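Local structure of magnetosome protein MamA (Magnetospirillum gryphiswaldense, 3AS8) at residues P73-L84 with A95-A105; P107-V118 with S132-E143. The protein probably serves as a tetratricopeptide-repeat scaffold of the magnetosome, recognising other copies of itself and so promoting assembly of a larger complex. All coordinates share one frame; numbering follows the deposited sequence. Where two conformers were deposited one is given.

Interaction 1 (P73-L84 with A95-A105); sequences PDNIKVATVLGL and AVPLLVKVAEA
Ala79 and Val102 meet inside this antiparallel helix pair, where the methyl CB of Ala79 lies 3.6 Å from Val102 CG2. Small and beta-branched residues suit the place, since the two short helical segments approach to 8.4 Å between axes, with 139° between their N-to-C directions. Leu98 reaches across with both branches: CD1 lies 3.7 Å from Leu82 CG, while CD2 turns to the Ala79 methyl. Gly83 has no side chain, and Leu98 and Leu99 can lie against its bare backbone, Leu99 CD2 settling 3.9 Å from Gly83 C. Towards the other end, the long arm of Ile76 carries CD1 to Ala105 CB (3.7 Å) and over the aliphatic start of Lys101.

The polar contacts are few. Lys101 starts with CG opposite its backbone N (chi1 176°), runs extended and bends only at the last torsion, which brings NZ to Asp74 OD2 at 3.0 Å. This salt bridge uses the anti lone pair of the carboxylate oxygen and ties the turn before helix 76-88 to its partner. Thr80 OG1 donates to Ile76 O at 2.7 Å, within its own helix. The hydroxyl and the backbone N of Thr80 reach that oxygen from opposite faces of its carbonyl plane; with its hydrogen used there, OG1 lies against both methyls of Val102. Asn75 caps the helix, OD1 accepting from Val78 N.

Together the segments form a helical hairpin of the tetratricopeptide-repeat type. Val78 and Leu82 also pack on helix 58-71, Val81 on helix 42-54, and Leu84 and Ala103 on helix 110-122.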
loop_
_atom_site.group_PDB
_atom_site.type_symbol
_atom_site.label_atom_id
_atom_site.label_comp_id
_atom_site.label_asym_id
_atom_site.label_seq_id
_atom_site.Cartn_x
_atom_site.Cartn_y
_atom_site.Cartn_z
ATOM N N PRO A 73 -15.157 8.039 1.844
ATOM C CA PRO A 73 -13.891 8.723 1.495
ATOM C C PRO A 73 -12.833 8.774 2.597
ATOM O O PRO A 73 -11.641 8.898 2.282
ATOM C CB PRO A 73 -14.315 10.153 1.103
ATOM C CG PRO A 73 -15.784 10.279 1.462
ATOM C CD PRO A 73 -16.347 8.922 1.737
ATOM N N ASP A 74 -13.246 8.730 3.859
ATOM C CA ASP A 74 -12.277 8.785 4.956
ATOM C C ASP A 74 -11.925 7.425 5.539
ATOM O O ASP A 74 -11.300 7.378 6.578
ATOM C CB ASP A 74 -12.752 9.728 6.088
ATOM C CG ASP A 74 -13.168 11.120 5.551
ATOM O OD1 ASP A 74 -14.372 11.471 5.674
ATOM O OD2 ASP A 74 -12.297 11.813 4.957
ATOM N N ASN A 75 -12.344 6.325 4.901
ATOM C CA ASN A 75 -12.009 5.011 5.392
ATOM C C ASN A 75 -10.538 4.741 5.102
ATOM O O ASN A 75 -10.117 4.614 3.963
ATOM C CB ASN A 75 -12.921 3.941 4.737
ATOM C CG ASN A 75 -12.734 2.564 5.327
ATOM O OD1 ASN A 75 -11.592 2.054 5.406
ATOM N ND2 ASN A 75 -13.879 1.912 5.722
ATOM N N ILE A 76 -9.754 4.627 6.151
ATOM C CA ILE A 76 -8.298 4.513 6.015
ATOM C C ILE A 76 -7.864 3.125 5.589
ATOM O O ILE A 76 -6.863 2.966 4.905
ATOM C CB ILE A 76 -7.609 4.955 7.348
ATOM C CG1 ILE A 76 -7.834 6.469 7.614
ATOM C CG2 ILE A 76 -6.103 4.613 7.368
ATOM C CD1 ILE A 76 -7.269 7.455 6.527
ATOM N N LYS A 77 -8.625 2.122 5.994
ATOM C CA LYS A 77 -8.330 0.729 5.680
ATOM C C LYS A 77 -8.507 0.468 4.147
ATOM O O LYS A 77 -7.742 -0.276 3.535
ATOM C CB LYS A 77 -9.280 -0.104 6.533
ATOM C CG LYS A 77 -9.031 -1.557 6.677
ATOM C CD LYS A 77 -10.112 -2.127 7.614
ATOM C CE LYS A 77 -9.687 -3.474 8.140
ATOM N NZ LYS A 77 -9.586 -4.383 6.993
ATOM N N VAL A 78 -9.500 1.114 3.551
ATOM C CA VAL A 78 -9.703 1.120 2.105
ATOM C C VAL A 78 -8.589 1.908 1.383
ATOM O O VAL A 78 -8.014 1.479 0.393
ATOM C CB VAL A 78 -11.022 1.766 1.681
ATOM C CG1 VAL A 78 -11.183 1.661 0.098
ATOM C CG2 VAL A 78 -12.260 1.129 2.374
ATOM N N ALA A 79 -8.307 3.081 1.899
ATOM C CA ALA A 79 -7.316 3.926 1.302
ATOM C C ALA A 79 -5.931 3.266 1.260
ATOM O O ALA A 79 -5.197 3.417 0.255
ATOM C CB ALA A 79 -7.307 5.324 2.076
ATOM N N THR A 80 -5.596 2.522 2.325
ATOM C CA THR A 80 -4.315 1.811 2.463
ATOM C C THR A 80 -4.199 0.728 1.412
ATOM O O THR A 80 -3.219 0.707 0.608
ATOM C CB THR A 80 -4.131 1.231 3.874
ATOM O OG1 THR A 80 -4.304 2.270 4.824
ATOM C CG2 THR A 80 -2.728 0.603 4.077
ATOM N N VAL A 81 -5.214 -0.141 1.318
ATOM C CA VAL A 81 -5.217 -1.219 0.308
ATOM C C VAL A 81 -5.120 -0.648 -1.087
ATOM O O VAL A 81 -4.292 -1.026 -1.918
ATOM C CB VAL A 81 -6.549 -2.031 0.293
ATOM C CG1 VAL A 81 -6.396 -3.214 -0.711
ATOM C CG2 VAL A 81 -6.916 -2.511 1.695
ATOM N N LEU A 82 -6.026 0.280 -1.368
ATOM C CA LEU A 82 -6.118 0.771 -2.699
ATOM C C LEU A 82 -4.842 1.543 -3.081
ATOM O O LEU A 82 -4.302 1.323 -4.148
ATOM C CB LEU A 82 -7.317 1.643 -2.882
ATOM C CG LEU A 82 -7.622 2.264 -4.224
ATOM C CD1 LEU A 82 -7.641 1.128 -5.332
ATOM C CD2 LEU A 82 -8.983 3.154 -4.139
ATOM N N GLY A 83 -4.356 2.411 -2.194
ATOM C CA GLY A 83 -3.126 3.174 -2.454
ATOM C C GLY A 83 -1.964 2.244 -2.667
ATOM O O GLY A 83 -1.206 2.400 -3.615
ATOM N N LEU A 84 -1.784 1.264 -1.794
ATOM C CA LEU A 84 -0.712 0.296 -2.019
ATOM C C LEU A 84 -0.836 -0.504 -3.319
ATOM O O LEU A 84 0.187 -0.843 -3.975
ATOM C CB LEU A 84 -0.549 -0.669 -0.790
ATOM C CG LEU A 84 -0.075 0.076 0.475
ATOM C CD1 LEU A 84 -0.092 -0.845 1.736
ATOM C CD2 LEU A 84 1.348 0.721 0.182
ATOM N N ALA A 95 -2.178 6.803 -6.583
ATOM C CA ALA A 95 -1.651 6.314 -5.309
ATOM C C ALA A 95 -1.357 7.487 -4.378
ATOM O O ALA A 95 -1.677 7.436 -3.230
ATOM C CB ALA A 95 -0.404 5.439 -5.572
ATOM N N VAL A 96 -0.863 8.622 -4.915
ATOM C CA VAL A 96 -0.316 9.672 -4.069
ATOM C C VAL A 96 -1.301 10.256 -3.054
ATOM O O VAL A 96 -1.011 10.262 -1.844
ATOM C CB VAL A 96 0.398 10.762 -4.972
ATOM C CG1 VAL A 96 0.482 12.054 -4.271
ATOM C CG2 VAL A 96 1.748 10.194 -5.408
ATOM N N PRO A 97 -2.475 10.745 -3.527
ATOM C CA PRO A 97 -3.424 11.311 -2.564
ATOM C C PRO A 97 -3.888 10.337 -1.474
ATOM O O PRO A 97 -4.086 10.759 -0.337
ATOM C CB PRO A 97 -4.634 11.759 -3.427
ATOM C CG PRO A 97 -4.193 11.643 -4.850
ATOM C CD PRO A 97 -2.929 10.846 -4.928
ATOM N N LEU A 98 -4.031 9.065 -1.805
ATOM C CA LEU A 98 -4.478 8.091 -0.837
ATOM C C LEU A 98 -3.385 7.867 0.222
ATOM O O LEU A 98 -3.656 7.862 1.422
ATOM C CB LEU A 98 -4.838 6.747 -1.548
ATOM C CG LEU A 98 -6.074 6.770 -2.521
ATOM C CD1 LEU A 98 -6.132 5.516 -3.443
ATOM C CD2 LEU A 98 -7.373 6.944 -1.786
ATOM N N LEU A 99 -2.152 7.656 -0.247
ATOM C CA LEU A 99 -1.031 7.457 0.678
ATOM C C LEU A 99 -0.704 8.708 1.534
ATOM O O LEU A 99 -0.317 8.534 2.670
ATOM C CB LEU A 99 0.225 6.927 -0.047
ATOM C CG LEU A 99 0.058 5.624 -0.783
ATOM C CD1 LEU A 99 1.351 5.268 -1.584
ATOM C CD2 LEU A 99 -0.383 4.433 0.090
ATOM N N VAL A 100 -0.815 9.936 0.998
ATOM C CA VAL A 100 -0.726 11.122 1.827
ATOM C C VAL A 100 -1.718 11.059 2.962
ATOM O O VAL A 100 -1.401 11.374 4.103
ATOM C CB VAL A 100 -0.867 12.424 0.979
ATOM C CG1 VAL A 100 -0.998 13.785 1.852
ATOM C CG2 VAL A 100 0.305 12.502 -0.028
ATOM N N LYS A 101 -2.964 10.679 2.665
ATOM C CA LYS A 101 -3.997 10.708 3.676
ATOM C C LYS A 101 -3.772 9.614 4.677
ATOM O O LYS A 101 -3.919 9.810 5.887
ATOM C CB LYS A 101 -5.363 10.558 2.984
ATOM C CG LYS A 101 -6.563 10.467 3.952
ATOM C CD LYS A 101 -7.854 10.078 3.145
ATOM C CE LYS A 101 -9.129 10.411 3.904
ATOM N NZ LYS A 101 -9.437 11.834 3.942
ATOM N N VAL A 102 -3.345 8.462 4.222
ATOM C CA VAL A 102 -3.092 7.358 5.154
ATOM C C VAL A 102 -1.894 7.695 6.031
ATOM O O VAL A 102 -1.977 7.528 7.246
ATOM C CB VAL A 102 -2.842 6.025 4.448
ATOM C CG1 VAL A 102 -2.411 4.992 5.426
ATOM C CG2 VAL A 102 -4.064 5.584 3.623
ATOM N N ALA A 103 -0.822 8.208 5.437
ATOM C CA ALA A 103 0.372 8.583 6.248
ATOM C C ALA A 103 0.037 9.655 7.308
ATOM O O ALA A 103 0.591 9.607 8.388
ATOM C CB ALA A 103 1.554 9.040 5.352
ATOM N N GLU A 104 -0.813 10.638 6.995
ATOM C CA GLU A 104 -1.232 11.622 7.990
ATOM C C GLU A 104 -2.044 10.982 9.135
ATOM O O GLU A 104 -1.890 11.355 10.287
ATOM C CB GLU A 104 -2.012 12.814 7.342
ATOM C CG GLU A 104 -2.877 13.705 8.319
ATOM C CD GLU A 104 -2.089 14.782 9.028
ATOM O OE1 GLU A 104 -1.061 15.229 8.478
ATOM O OE2 GLU A 104 -2.501 15.196 10.135
ATOM N N ALA A 105 -2.889 10.013 8.825
ATOM C CA ALA A 105 -3.680 9.345 9.847
ATOM C C ALA A 105 -2.841 8.308 10.653
ATOM O O ALA A 105 -3.083 8.114 11.823
ATOM C CB ALA A 105 -4.876 8.620 9.161
#

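Interaction 2 (P107-V118 with S132-E143); sequences PVNFNVRFRLGV and SFKIALGLRPNE. With SO4 (sulfate ion), chain B; SO4 (sulfate ion), chain C.
Leu139 lies against the Pro107-Val108 turn, its CD1 3.6 Å from Pro107 O, where an antiparallel helical hairpin of the tetratricopeptide-repeat fold opens. Asn109 caps helix 110-122 by accepting from Val112 N. Phe110 comes next, its CG opposite the backbone N (chi1 171°), which sends the ring across to the partner segment. Ala136 O lies at the ring edge, in plane, while the Arg140 guanidinium stacks flat over one face, centres 4.2 Å apart and planes at 9°. That arginine also bridges to Glu143 OE2 and donates through NH1 and NH2 to a sulfate ion, probably from the crystallisation liquor; these bonds would help hold it flat on the ring.

Arg113 bends at chi2 and chi3, laying its aliphatic part beside Ala136 and its guanidinium under Ile135 CD1; NH2 donates to Ser132 OG at 3.0 Å, only 4° out of the guanidinium plane. The small Ala136 lets the Phe110 ring and the Arg113 chain come close. Phe114 meets Phe133 obliquely, and Leu116 CD2 touches Ser132 OG. Gly117 has no side chain, which lets the Phe133 ring lie against its CA, a CH-pi contact of 4.1 Å from Gly117 CA to the Phe133 centroid.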
loop_
_atom_site.group_PDB
_atom_site.type_symbol
_atom_site.label_atom_id
_atom_site.label_comp_id
_atom_site.label_asym_id
_atom_site.label_seq_id
_atom_site.Cartn_x
_atom_site.Cartn_y
_atom_site.Cartn_z
ATOM N N PRO A 107 0.885 7.800 11.273
ATOM C CA PRO A 107 2.230 8.254 11.016
ATOM C C PRO A 107 3.322 7.267 11.382
ATOM O O PRO A 107 4.507 7.592 11.118
ATOM C CB PRO A 107 2.357 9.506 11.887
ATOM C CG PRO A 107 1.320 9.385 12.955
ATOM C CD PRO A 107 0.179 8.676 12.233
ATOM N N VAL A 108 2.978 6.104 11.948
ATOM C CA VAL A 108 4.001 5.110 12.220
ATOM C C VAL A 108 4.044 3.970 11.211
ATOM O O VAL A 108 4.791 3.014 11.390
ATOM C CB VAL A 108 4.033 4.673 13.704
ATOM C CG1 VAL A 108 4.500 5.907 14.556
ATOM C CG2 VAL A 108 2.658 4.068 14.240
ATOM N N ASN A 109 3.281 4.107 10.123
ATOM C CA ASN A 109 3.227 3.089 9.079
ATOM C C ASN A 109 4.371 3.336 8.086
ATOM O O ASN A 109 4.329 4.275 7.267
ATOM C CB ASN A 109 1.862 3.082 8.393
ATOM C CG ASN A 109 1.710 1.974 7.445
ATOM O OD1 ASN A 109 2.657 1.599 6.769
ATOM N ND2 ASN A 109 0.484 1.378 7.393
ATOM N N PHE A 110 5.414 2.531 8.205
ATOM C CA PHE A 110 6.623 2.693 7.403
ATOM C C PHE A 110 6.369 2.412 5.918
ATOM O O PHE A 110 6.728 3.203 5.095
ATOM C CB PHE A 110 7.731 1.779 7.907
ATOM C CG PHE A 110 8.949 1.728 6.998
ATOM C CD1 PHE A 110 9.992 2.635 7.156
ATOM C CD2 PHE A 110 9.041 0.780 5.990
ATOM C CE1 PHE A 110 11.092 2.549 6.324
ATOM C CE2 PHE A 110 10.143 0.718 5.133
ATOM C CZ PHE A 110 11.137 1.588 5.300
ATOM N N ASN A 111 5.775 1.264 5.594
ATOM C CA ASN A 111 5.508 0.883 4.232
ATOM C C ASN A 111 4.746 1.952 3.491
ATOM O O ASN A 111 5.062 2.245 2.369
ATOM C CB ASN A 111 4.801 -0.485 4.091
ATOM C CG ASN A 111 4.874 -1.029 2.684
ATOM O OD1 ASN A 111 5.937 -0.998 2.066
ATOM N ND2 ASN A 111 3.733 -1.437 2.131
ATOM N N VAL A 112 3.689 2.462 4.068
ATOM C CA VAL A 112 2.902 3.514 3.410
ATOM C C VAL A 112 3.773 4.721 3.048
ATOM O O VAL A 112 3.788 5.195 1.892
ATOM C CB VAL A 112 1.664 3.927 4.245
ATOM C CG1 VAL A 112 1.089 5.328 3.761
ATOM C CG2 VAL A 112 0.524 2.885 4.168
ATOM N N ARG A 113 4.638 5.162 3.963
ATOM C CA ARG A 113 5.442 6.350 3.700
ATOM C C ARG A 113 6.498 6.015 2.656
ATOM O O ARG A 113 6.791 6.823 1.800
ATOM C CB ARG A 113 6.159 6.801 5.004
ATOM C CG ARG A 113 7.081 7.973 4.868
ATOM C CD ARG A 113 6.438 9.192 4.299
ATOM N NE ARG A 113 5.561 9.863 5.245
ATOM C CZ ARG A 113 4.949 11.028 5.024
ATOM N NH1 ARG A 113 4.232 11.566 5.977
ATOM N NH2 ARG A 113 5.106 11.709 3.914
ATOM N N PHE A 114 7.097 4.825 2.749
ATOM C CA PHE A 114 8.068 4.344 1.750
ATOM C C PHE A 114 7.500 4.287 0.330
ATOM O O PHE A 114 8.059 4.892 -0.536
ATOM C CB PHE A 114 8.641 3.036 2.135
ATOM C CG PHE A 114 9.670 2.536 1.163
ATOM C CD1 PHE A 114 10.923 3.151 1.057
ATOM C CD2 PHE A 114 9.366 1.525 0.279
ATOM C CE1 PHE A 114 11.816 2.731 0.159
ATOM C CE2 PHE A 114 10.252 1.077 -0.575
ATOM C CZ PHE A 114 11.478 1.663 -0.688
ATOM N N ARG A 115 6.313 3.685 0.163
ATOM C CA ARG A 115 5.679 3.578 -1.138
ATOM C C ARG A 115 5.222 4.914 -1.673
ATOM O O ARG A 115 5.257 5.141 -2.880
ATOM C CB ARG A 115 4.522 2.533 -1.102
ATOM C CG ARG A 115 4.986 1.123 -0.608
ATOM C CD ARG A 115 5.934 0.482 -1.516
ATOM N NE ARG A 115 6.443 -0.713 -0.880
ATOM C CZ ARG A 115 7.417 -1.481 -1.338
ATOM N NH1 ARG A 115 7.814 -2.518 -0.605
ATOM N NH2 ARG A 115 7.998 -1.223 -2.520
ATOM N N LEU A 116 4.836 5.823 -0.788
ATOM C CA LEU A 116 4.555 7.175 -1.169
ATOM C C LEU A 116 5.797 7.850 -1.776
ATOM O O LEU A 116 5.748 8.505 -2.821
ATOM C CB LEU A 116 4.091 7.975 0.026
ATOM C CG LEU A 116 3.901 9.494 -0.203
ATOM C CD1 LEU A 116 2.959 9.760 -1.368
ATOM C CD2 LEU A 116 3.421 10.211 1.119
ATOM N N GLY A 117 6.941 7.718 -1.108
ATOM C CA GLY A 117 8.160 8.150 -1.756
ATOM C C GLY A 117 8.444 7.554 -3.131
ATOM O O GLY A 117 8.890 8.258 -4.043
ATOM N N VAL A 118 8.254 6.245 -3.280
ATOM C CA VAL A 118 8.473 5.583 -4.531
ATOM C C VAL A 118 7.571 6.163 -5.581
ATOM O O VAL A 118 8.009 6.324 -6.712
ATOM C CB VAL A 118 8.243 4.032 -4.480
ATOM C CG1 VAL A 118 8.423 3.392 -5.853
ATOM C CG2 VAL A 118 9.303 3.366 -3.542
ATOM N N SER A 132 9.673 12.382 1.831
ATOM C CA SER A 132 8.971 11.189 2.326
ATOM C C SER A 132 9.943 10.082 2.757
ATOM O O SER A 132 9.797 9.510 3.853
ATOM C CB SER A 132 7.948 10.688 1.252
ATOM O OG SER A 132 6.725 11.386 1.449
ATOM N N PHE A 133 10.970 9.817 1.956
ATOM C CA PHE A 133 12.037 8.890 2.330
ATOM C C PHE A 133 12.737 9.256 3.644
ATOM O O PHE A 133 12.981 8.405 4.479
ATOM C CB PHE A 133 13.101 8.691 1.230
ATOM C CG PHE A 133 12.603 8.057 -0.044
ATOM C CD1 PHE A 133 11.796 6.921 -0.024
ATOM C CD2 PHE A 133 12.970 8.582 -1.300
ATOM C CE1 PHE A 133 11.372 6.316 -1.216
ATOM C CE2 PHE A 133 12.527 7.978 -2.485
ATOM C CZ PHE A 133 11.715 6.845 -2.439
ATOM N N LYS A 134 12.974 10.541 3.883
ATOM C CA LYS A 134 13.494 10.938 5.161
ATOM C C LYS A 134 12.597 10.739 6.397
ATOM O O LYS A 134 13.098 10.405 7.457
ATOM C CB LYS A 134 13.997 12.344 5.072
ATOM C CG LYS A 134 15.271 12.366 4.202
ATOM C CD LYS A 134 15.960 13.746 4.221
ATOM C CE LYS A 134 17.211 13.722 3.313
ATOM N NZ LYS A 134 17.810 15.057 3.308
ATOM N N ILE A 135 11.300 10.846 6.214
ATOM C CA ILE A 135 10.339 10.516 7.232
ATOM C C ILE A 135 10.303 9.025 7.475
ATOM O O ILE A 135 10.268 8.584 8.609
ATOM C CB ILE A 135 8.953 11.082 6.866
ATOM C CG1 ILE A 135 9.017 12.611 6.792
ATOM C CG2 ILE A 135 7.905 10.675 7.909
ATOM C CD1 ILE A 135 7.780 13.293 6.145
ATOM N N ALA A 136 10.295 8.216 6.420
ATOM C CA ALA A 136 10.449 6.789 6.571
ATOM C C ALA A 136 11.718 6.345 7.316
ATOM O O ALA A 136 11.715 5.398 8.135
ATOM C CB ALA A 136 10.382 6.112 5.182
ATOM N N LEU A 137 12.804 7.020 7.026
ATOM C CA LEU A 137 14.063 6.719 7.679
ATOM C C LEU A 137 13.965 7.038 9.164
ATOM O O LEU A 137 14.537 6.344 10.001
ATOM C CB LEU A 137 15.167 7.550 7.046
ATOM C CG LEU A 137 16.424 6.974 6.475
ATOM C CD1 LEU A 137 17.487 8.054 6.753
ATOM C CD2 LEU A 137 16.883 5.583 6.906
ATOM N N GLY A 138 13.215 8.089 9.526
ATOM C CA GLY A 138 13.003 8.334 10.972
ATOM C C GLY A 138 12.359 7.147 11.658
ATOM O O GLY A 138 12.636 6.871 12.822
ATOM N N LEU A 139 11.433 6.489 10.943
ATOM C CA LEU A 139 10.729 5.316 11.457
ATOM C C LEU A 139 11.633 4.072 11.575
ATOM O O LEU A 139 11.478 3.271 12.539
ATOM C CB LEU A 139 9.484 5.055 10.573
ATOM C CG LEU A 139 8.353 6.093 10.646
ATOM C CD1 LEU A 139 7.220 5.731 9.604
ATOM C CD2 LEU A 139 7.776 6.061 12.073
ATOM N N ARG A 140 12.531 3.882 10.585
ATOM C CA ARG A 140 13.416 2.725 10.570
ATOM C C ARG A 140 14.757 3.162 10.026
ATOM O O ARG A 140 15.014 3.035 8.832
ATOM C CB ARG A 140 12.916 1.601 9.684
ATOM C CG ARG A 140 11.591 0.971 10.080
ATOM C CD ARG A 140 11.353 -0.242 9.263
ATOM N NE ARG A 140 10.002 -0.779 9.457
ATOM C CZ ARG A 140 9.416 -1.636 8.625
ATOM N NH1 ARG A 140 10.080 -2.152 7.605
ATOM N NH2 ARG A 140 8.205 -2.067 8.887
ATOM N N PRO A 141 15.619 3.657 10.910
ATOM C CA PRO A 141 16.827 4.274 10.463
ATOM C C PRO A 141 17.860 3.269 9.957
ATOM O O PRO A 141 18.903 3.708 9.480
ATOM C CB PRO A 141 17.409 4.905 11.737
ATOM C CG PRO A 141 16.323 4.991 12.693
ATOM C CD PRO A 141 15.272 4.008 12.318
ATOM N N ASN A 142 17.606 1.996 10.203
ATOM C CA ASN A 142 18.536 0.973 9.745
ATOM C C ASN A 142 18.065 0.303 8.422
ATOM O O ASN A 142 18.676 -0.667 7.958
ATOM C CB ASN A 142 18.901 -0.048 10.858
ATOM C CG ASN A 142 19.928 0.496 11.841
ATOM O OD1 ASN A 142 20.333 1.677 11.787
ATOM N ND2 ASN A 142 20.377 -0.373 12.755
ATOM N N GLU A 143 17.070 0.891 7.773
ATOM C CA GLU A 143 16.655 0.440 6.425
ATOM C C GLU A 143 17.552 1.039 5.303
ATOM O O GLU A 143 17.371 2.178 4.814
ATOM C CB GLU A 143 15.165 0.673 6.165
ATOM C CG GLU A 143 14.219 -0.203 6.943
ATOM C CD GLU A 143 13.705 -1.482 6.217
ATOM O OE1 GLU A 143 14.186 -1.851 5.109
ATOM O OE2 GLU A 143 12.794 -2.145 6.802
HETATM S S SO4 B . 7.298 -3.813 5.506
HETATM O O1 SO4 B . 7.782 -5.212 5.521
HETATM O O2 SO4 B . 8.466 -2.924 5.261
HETATM O O3 SO4 B . 6.293 -3.695 4.446
HETATM O O4 SO4 B . 6.660 -3.392 6.755
HETATM S S SO4 C . 9.724 -4.590 -2.980
HETATM O O1 SO4 C . 8.298 -4.713 -3.311
HETATM O O2 SO4 C . 9.966 -5.039 -1.601
HETATM O O3 SO4 C . 10.504 -5.425 -3.893
HETATM O O4 SO4 C . 10.189 -3.214 -3.163
#

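Interactions 1 and 2 are successive antiparallel helix pairs of one repeat array, their centres about 15 Å apart, and both are partly buried. Helices 92-105 and 110-122 follow each other in the chain and join them: Leu99 CD1 packs 3.6 Å from Leu116 N, and Leu84 touches Arg115. Each pair has a glycine at one close approach and an asparagine cap at the start of its first helix. Their chemistry differs in between. Interaction 1, nearer the centre of the chain, relies on aliphatic side chains, with a salt bridge at its margin; interaction 2 adds phenylalanine rings and arginines, of which Arg140 binds a sulfate ion, while Arg115, on helix 110-122, lies beside another.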